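Local coordinates for protein flavin-containing monooxygenase (Allium sativum, PDB 6WPU) that probably uses a bound FAD to S-oxygenate S-allyl-L-cysteine, a flavin-dependent monooxygenase reaction on a sulfur atom, at residues Pro198-His203 against Val287-His292; Asp215-Ile220 against Cys283-Asp288; Pro325-Pro330 against Glu369-Val374. All blocks are in the same frame, centred on the assembly; numbering follows the deposited sequence.

Interaction 1 of 3, residues Pro198-His203 against Val287-His292; sequences PGKQMH and VDVIMH
K200-H203 and V289-H292 run side by side as parallel strands, their axes 4.6 Å apart and 19° off parallel. They belong to a mixed sheet of this flavin-binding monooxygenase-like fold, in which 289-292 also pairs with strand 217-221. K200 N binds D288 O, I290 N binds K200 O, M202 N binds I290 O, and H292 N binds M202 O at 2.8 Å. Strand 200-203 thus uses alternate residues, K200 and M202, for both donor and acceptor.

The face of K200, M202, V289 and M291 is apolar at its methionine end. The thioether of M202 reaches across: SD lies 4.0 Å from M291 CE and 4.1 Å from V289 CG1. CG of M202 sits between backbone N and carbonyl carbon (chi1 60°), which carries the sulfur over the neighbouring strand. At the K200 end a water bridges NZ to D288 O.

The other side carries Q201, I290 and the two histidines. H292 ND1 is taken by A189 N. H203 lies with one ring face under H292 O, which stands 3.6 Å above the ring plane, over its centre. Its ND1 accepts from H205 N, and F188 and Y296 meet the ring edge-to-face. Q201 and H292 join through their side chains: H292 NE2 donates to Q201 OE1 at 2.9 Å, in the amide plane on a lone pair, with the amide and imidazole planes 29° apart.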
# COMPACT_ATOMS: atom_id res chain seq x y z
N PRO A 198 8.97 -18.04 25.03
CA PRO A 198 8.22 -19.26 24.66
C PRO A 198 6.85 -19.08 24.03
O PRO A 198 6.24 -20.09 23.65
CB PRO A 198 8.09 -19.98 26.01
CG PRO A 198 8.04 -18.87 27.03
CD PRO A 198 8.98 -17.82 26.49
N GLY A 199 6.34 -17.87 23.87
CA GLY A 199 4.97 -17.66 23.46
C GLY A 199 4.76 -17.66 21.96
O GLY A 199 5.58 -18.14 21.18
N LYS A 200 3.61 -17.13 21.56
CA LYS A 200 3.21 -17.09 20.15
C LYS A 200 3.70 -15.80 19.50
O LYS A 200 3.43 -14.70 20.00
CB LYS A 200 1.69 -17.19 20.01
CG LYS A 200 1.06 -18.49 20.48
CD LYS A 200 -0.43 -18.48 20.20
CE LYS A 200 -1.14 -19.65 20.87
NZ LYS A 200 -1.26 -19.42 22.34
N GLN A 201 4.38 -15.94 18.38
CA GLN A 201 4.90 -14.82 17.60
C GLN A 201 4.22 -14.83 16.24
O GLN A 201 4.13 -15.89 15.61
CB GLN A 201 6.41 -14.95 17.42
CG GLN A 201 7.22 -13.80 17.92
CD GLN A 201 8.65 -13.84 17.42
OE1 GLN A 201 9.15 -12.86 16.87
NE2 GLN A 201 9.32 -14.98 17.62
N MET A 202 3.72 -13.67 15.81
CA MET A 202 3.05 -13.57 14.51
C MET A 202 3.27 -12.18 13.93
O MET A 202 3.62 -11.23 14.64
CB MET A 202 1.55 -13.84 14.63
CG MET A 202 0.85 -12.87 15.57
SD MET A 202 -0.94 -13.11 15.66
CE MET A 202 -1.42 -12.78 13.95
N HIS A 203 3.06 -12.08 12.62
CA HIS A 203 3.03 -10.80 11.92
C HIS A 203 1.57 -10.42 11.69
O HIS A 203 0.72 -11.28 11.50
CB HIS A 203 3.78 -10.88 10.58
CG HIS A 203 4.05 -9.55 9.96
ND1 HIS A 203 3.13 -8.89 9.17
CD2 HIS A 203 5.14 -8.74 10.02
CE1 HIS A 203 3.63 -7.73 8.78
NE2 HIS A 203 4.85 -7.61 9.28
N VAL A 287 3.25 -12.51 28.78
CA VAL A 287 2.65 -12.28 27.47
C VAL A 287 2.44 -13.62 26.78
O VAL A 287 3.33 -14.47 26.77
CB VAL A 287 3.54 -11.35 26.62
CG1 VAL A 287 2.94 -11.19 25.20
CG2 VAL A 287 3.71 -10.02 27.32
N ASP A 288 1.24 -13.79 26.22
CA ASP A 288 0.88 -14.95 25.40
C ASP A 288 1.23 -14.77 23.93
O ASP A 288 1.67 -15.73 23.28
CB ASP A 288 -0.63 -15.22 25.54
CG ASP A 288 -1.06 -15.35 27.01
OD1 ASP A 288 -0.62 -16.32 27.66
OD2 ASP A 288 -1.80 -14.47 27.51
N VAL A 289 1.03 -13.56 23.38
CA VAL A 289 1.18 -13.31 21.94
C VAL A 289 1.96 -12.01 21.73
O VAL A 289 1.63 -10.98 22.33
CB VAL A 289 -0.17 -13.21 21.21
CG1 VAL A 289 0.06 -13.05 19.67
CG2 VAL A 289 -1.04 -14.40 21.50
N ILE A 290 2.97 -12.05 20.86
CA ILE A 290 3.63 -10.86 20.35
C ILE A 290 3.31 -10.76 18.87
O ILE A 290 3.56 -11.71 18.11
CB ILE A 290 5.15 -10.90 20.57
CG1 ILE A 290 5.48 -10.92 22.07
CG2 ILE A 290 5.80 -9.70 19.90
CD1 ILE A 290 6.95 -11.09 22.35
N MET A 291 2.75 -9.63 18.45
CA MET A 291 2.41 -9.41 17.05
C MET A 291 3.28 -8.28 16.50
O MET A 291 3.31 -7.19 17.08
CB MET A 291 0.93 -9.07 16.88
CG MET A 291 0.55 -8.77 15.41
SD MET A 291 -1.14 -8.17 15.16
CE MET A 291 -2.11 -9.31 16.17
N HIS A 292 4.01 -8.55 15.42
CA HIS A 292 4.75 -7.49 14.72
C HIS A 292 3.79 -6.76 13.79
O HIS A 292 3.30 -7.34 12.83
CB HIS A 292 5.91 -8.05 13.89
CG HIS A 292 6.88 -8.89 14.65
ND1 HIS A 292 8.24 -8.62 14.68
CD2 HIS A 292 6.71 -10.03 15.38
CE1 HIS A 292 8.85 -9.54 15.40
NE2 HIS A 292 7.95 -10.40 15.84
O HOH W 1 1.37 -18.47 24.02

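Interaction 2 of 3, residues Asp215-Ile220 against Cys283-Asp288; sequences DQVVVI and CSVHVD
V217 N donates to D288 OD2 at 2.8 Å, almost straight at 174°. The carboxylate oxygen receives it on its anti lone pair, the one turned away from OD1. The return bond uses the backbone: D288 N gives its hydrogen to V217 O at 3.0 Å, more bent but in the carbonyl plane. V217 is therefore held at both its N and its O by one residue. The first torsion of D288 (chi1 -53°) places CG beside its own backbone N, so carboxylate and amide can serve the same valine. An alanine in place of D288 would keep the backbone bond but would probably leave V217 N without its carboxylate acceptor and free the start of the strand to shift.

Q216 comes across D288 at about a right angle. Its OE1 lies 3.3 Å from D288 CB, while its NE2 binds H214 O.

Next to the polar bonds, valines pack. V217 CG1 touches V285 CG2 at 4.0 Å and also meets H286 O. V219 CG2 rests against V287 CG2 at 3.6 Å, and V287 CG1 touches V217 O. F279 and V277 of strand 276-279 touch V219 and V287 on the same apolar patch.

The touching parts run 112° apart, so this is not strand pairing. The loop from strand 284-286 into strand 289-292 meets the start of strand 217-221, an inner strand of the mixed sheet, just before 289-292 pairs with it in parallel.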
# COMPACT_ATOMS: atom_id res chain seq x y z
N ASP A 215 -9.09 -13.15 26.47
CA ASP A 215 -8.40 -13.32 27.75
C ASP A 215 -6.88 -13.51 27.60
O ASP A 215 -6.22 -13.99 28.52
CB ASP A 215 -9.01 -14.47 28.55
CG ASP A 215 -8.66 -14.39 30.03
OD1 ASP A 215 -8.66 -13.26 30.56
OD2 ASP A 215 -8.39 -15.44 30.65
N GLN A 216 -6.30 -13.17 26.46
CA GLN A 216 -4.86 -13.27 26.29
C GLN A 216 -4.21 -11.93 26.63
O GLN A 216 -4.87 -10.89 26.62
CB GLN A 216 -4.49 -13.64 24.85
CG GLN A 216 -5.11 -14.95 24.36
CD GLN A 216 -4.75 -16.10 25.27
OE1 GLN A 216 -3.63 -16.58 25.27
NE2 GLN A 216 -5.71 -16.54 26.08
N VAL A 217 -2.91 -11.97 26.93
CA VAL A 217 -2.09 -10.77 27.04
C VAL A 217 -1.30 -10.64 25.75
O VAL A 217 -0.49 -11.52 25.41
CB VAL A 217 -1.16 -10.83 28.26
CG1 VAL A 217 -0.26 -9.61 28.28
CG2 VAL A 217 -1.96 -10.93 29.58
N VAL A 218 -1.51 -9.53 25.04
CA VAL A 218 -1.02 -9.34 23.67
C VAL A 218 -0.14 -8.10 23.62
O VAL A 218 -0.51 -7.04 24.14
CB VAL A 218 -2.19 -9.20 22.68
CG1 VAL A 218 -1.66 -9.16 21.22
CG2 VAL A 218 -3.19 -10.35 22.86
N VAL A 219 1.02 -8.24 23.00
CA VAL A 219 1.88 -7.10 22.71
C VAL A 219 1.82 -6.84 21.20
O VAL A 219 1.98 -7.77 20.39
CB VAL A 219 3.33 -7.35 23.18
CG1 VAL A 219 4.22 -6.17 22.77
CG2 VAL A 219 3.36 -7.56 24.70
N ILE A 220 1.52 -5.60 20.83
CA ILE A 220 1.49 -5.16 19.44
C ILE A 220 2.67 -4.22 19.26
O ILE A 220 2.72 -3.16 19.90
CB ILE A 220 0.18 -4.44 19.09
CG1 ILE A 220 -1.07 -5.18 19.59
CG2 ILE A 220 0.10 -4.18 17.60
CD1 ILE A 220 -1.52 -6.28 18.73
N CYS A 283 7.55 -1.47 32.91
CA CYS A 283 6.41 -2.38 32.99
C CYS A 283 6.82 -3.79 32.55
O CYS A 283 7.42 -3.98 31.49
CB CYS A 283 5.26 -1.86 32.14
SG CYS A 283 3.84 -2.99 32.00
N SER A 284 6.51 -4.77 33.39
CA SER A 284 6.79 -6.18 33.12
C SER A 284 5.48 -6.95 33.16
O SER A 284 4.68 -6.77 34.08
CB SER A 284 7.76 -6.75 34.16
OG SER A 284 8.09 -8.10 33.88
N VAL A 285 5.26 -7.80 32.16
CA VAL A 285 4.00 -8.54 32.10
C VAL A 285 4.24 -9.88 31.41
O VAL A 285 5.09 -10.01 30.52
CB VAL A 285 2.92 -7.68 31.40
CG1 VAL A 285 3.23 -7.51 29.90
CG2 VAL A 285 1.52 -8.26 31.63
N HIS A 286 3.49 -10.90 31.84
CA HIS A 286 3.54 -12.19 31.16
C HIS A 286 2.68 -12.12 29.91
O HIS A 286 1.51 -11.72 29.96
CB HIS A 286 3.07 -13.34 32.05
CG HIS A 286 3.04 -14.65 31.33
ND1 HIS A 286 1.94 -15.11 30.63
CD2 HIS A 286 4.02 -15.58 31.13
CE1 HIS A 286 2.23 -16.26 30.06
NE2 HIS A 286 3.48 -16.57 30.34
N VAL A 287 3.25 -12.51 28.78
CA VAL A 287 2.65 -12.28 27.47
C VAL A 287 2.44 -13.62 26.78
O VAL A 287 3.33 -14.47 26.77
CB VAL A 287 3.54 -11.35 26.62
CG1 VAL A 287 2.94 -11.19 25.20
CG2 VAL A 287 3.71 -10.02 27.32
N ASP A 288 1.24 -13.79 26.22
CA ASP A 288 0.88 -14.95 25.40
C ASP A 288 1.23 -14.77 23.93
O ASP A 288 1.67 -15.73 23.28
CB ASP A 288 -0.63 -15.22 25.54
CG ASP A 288 -1.06 -15.35 27.01
OD1 ASP A 288 -0.62 -16.32 27.66
OD2 ASP A 288 -1.80 -14.47 27.51

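Interaction 3 of 3, residues Pro325-Pro330 against Glu369-Val374; sequences PPLLAP and EMMEDV
Helix 367-383 packs here on the loop that leads into strand 332-334 of the parallel sheet. P326 carries the contact. Its ring points at the helix and sits between the side chains of M370 and M371. CB of P326 lies 3.9 Å from M370 CB and 3.7 Å from M371 CE. CG of the same ring is 3.7 Å from M371 CE and 4.4 Å from V374 CG2, one turn further along the helix.

The two methionines reach the loop by different routes. M371 has CG anti to its backbone N (chi1 -173°), then bends at chi2 and chi3, which brings its methyl to the proline ring; the two side chains cross at about a right angle. L327 CG borders the same methyl. M370 runs more extended and bends at chi3, so its CE comes to 3.9 Å from A329 CB and equally near P326 O.

Around the contact, Y320 touches M370 and P318 touches V374. P330, which follows a cis peptide bond, packs instead on V357 and L358 of helix 343-358.

The helix offers mainly methionine carbon and sulfur, and no polar bond joins it to the loop segment, so the contact rests on van der Waals fit.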
# COMPACT_ATOMS: atom_id res chain seq x y z
N PRO A 325 12.87 3.22 -14.08
CA PRO A 325 14.31 2.93 -14.06
C PRO A 325 15.01 3.66 -15.19
O PRO A 325 14.69 3.43 -16.37
CB PRO A 325 14.37 1.41 -14.26
CG PRO A 325 12.98 0.90 -13.98
CD PRO A 325 12.05 2.03 -14.35
N PRO A 326 15.95 4.56 -14.88
CA PRO A 326 16.51 5.42 -15.94
C PRO A 326 17.06 4.65 -17.13
O PRO A 326 16.80 5.04 -18.27
CB PRO A 326 17.62 6.20 -15.20
CG PRO A 326 17.13 6.26 -13.77
CD PRO A 326 16.47 4.92 -13.54
N LEU A 327 17.77 3.55 -16.89
CA LEU A 327 18.36 2.81 -18.00
C LEU A 327 17.33 2.04 -18.82
O LEU A 327 17.61 1.70 -19.96
CB LEU A 327 19.42 1.84 -17.49
CG LEU A 327 20.68 2.55 -17.01
CD1 LEU A 327 21.74 1.56 -16.55
CD2 LEU A 327 21.20 3.46 -18.12
N LEU A 328 16.14 1.77 -18.27
CA LEU A 328 15.14 0.95 -18.93
C LEU A 328 13.86 1.73 -19.24
O LEU A 328 12.85 1.12 -19.60
CB LEU A 328 14.79 -0.26 -18.07
CG LEU A 328 15.93 -1.21 -17.71
CD1 LEU A 328 15.47 -2.21 -16.66
CD2 LEU A 328 16.41 -1.92 -18.96
N ALA A 329 13.88 3.05 -19.11
CA ALA A 329 12.69 3.87 -19.31
C ALA A 329 12.52 4.19 -20.79
O ALA A 329 13.52 4.44 -21.48
CB ALA A 329 12.79 5.17 -18.52
N PRO A 330 11.28 4.24 -21.30
CA PRO A 330 10.03 4.02 -20.56
C PRO A 330 9.45 2.61 -20.65
O PRO A 330 8.31 2.41 -20.23
CB PRO A 330 9.08 5.00 -21.24
CG PRO A 330 9.52 4.92 -22.72
CD PRO A 330 11.03 4.74 -22.67
N GLU A 369 20.12 12.45 -17.46
CA GLU A 369 19.41 13.43 -16.64
C GLU A 369 18.52 12.74 -15.62
O GLU A 369 18.45 13.17 -14.46
CB GLU A 369 18.60 14.36 -17.53
CG GLU A 369 19.42 15.52 -18.09
CD GLU A 369 18.91 15.99 -19.44
OE1 GLU A 369 17.97 15.36 -19.99
OE2 GLU A 369 19.44 17.00 -19.95
N MET A 370 17.81 11.69 -16.03
CA MET A 370 17.02 10.94 -15.06
C MET A 370 17.90 10.37 -13.97
O MET A 370 17.56 10.43 -12.78
CB MET A 370 16.23 9.83 -15.76
CG MET A 370 15.05 10.35 -16.56
SD MET A 370 14.01 9.00 -17.14
CE MET A 370 14.93 8.47 -18.61
N MET A 371 19.06 9.81 -14.34
CA MET A 371 19.93 9.21 -13.35
C MET A 371 20.52 10.28 -12.42
O MET A 371 20.65 10.04 -11.22
CB MET A 371 21.04 8.41 -14.04
CG MET A 371 21.89 7.62 -13.07
SD MET A 371 20.95 6.41 -12.10
CE MET A 371 20.66 5.16 -13.36
N GLU A 372 20.84 11.46 -12.96
CA GLU A 372 21.30 12.56 -12.11
C GLU A 372 20.21 13.02 -11.15
O GLU A 372 20.50 13.39 -10.01
CB GLU A 372 21.76 13.73 -12.98
CG GLU A 372 23.03 13.46 -13.73
CD GLU A 372 23.40 14.55 -14.72
OE1 GLU A 372 22.54 15.40 -15.05
OE2 GLU A 372 24.57 14.56 -15.18
N ASP A 373 18.95 12.99 -11.59
CA ASP A 373 17.86 13.41 -10.72
C ASP A 373 17.73 12.46 -9.52
O ASP A 373 17.56 12.90 -8.38
CB ASP A 373 16.56 13.48 -11.51
CG ASP A 373 15.47 14.21 -10.76
OD1 ASP A 373 15.63 15.41 -10.49
OD2 ASP A 373 14.45 13.57 -10.43
N VAL A 374 17.81 11.15 -9.77
CA VAL A 374 17.73 10.20 -8.67
C VAL A 374 18.90 10.40 -7.71
O VAL A 374 18.73 10.37 -6.49
CB VAL A 374 17.70 8.76 -9.20
CG1 VAL A 374 17.67 7.78 -8.04
CG2 VAL A 374 16.50 8.56 -10.11

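Interactions 1 and 2 belong to one mixed sheet and share V287 and D288. Their centres lie 9 Å apart. Strand 289-292 lies between strands 200-203 and 217-221, and V219 probably bonds to it through both N and O. Interaction 1 is strand pairing; the side chain of H203 is about 9 Å from the FAD. Interaction 2 joins the start of a strand to a loop by one backbone and one side-chain hydrogen bond, plus valine packing. Both are partly buried. Interaction 3 lies on the opposite side of the chain's centre, 43 Å and 49 Å from them between centres. It is also partly buried, but joins a helix to a loop by apolar contacts.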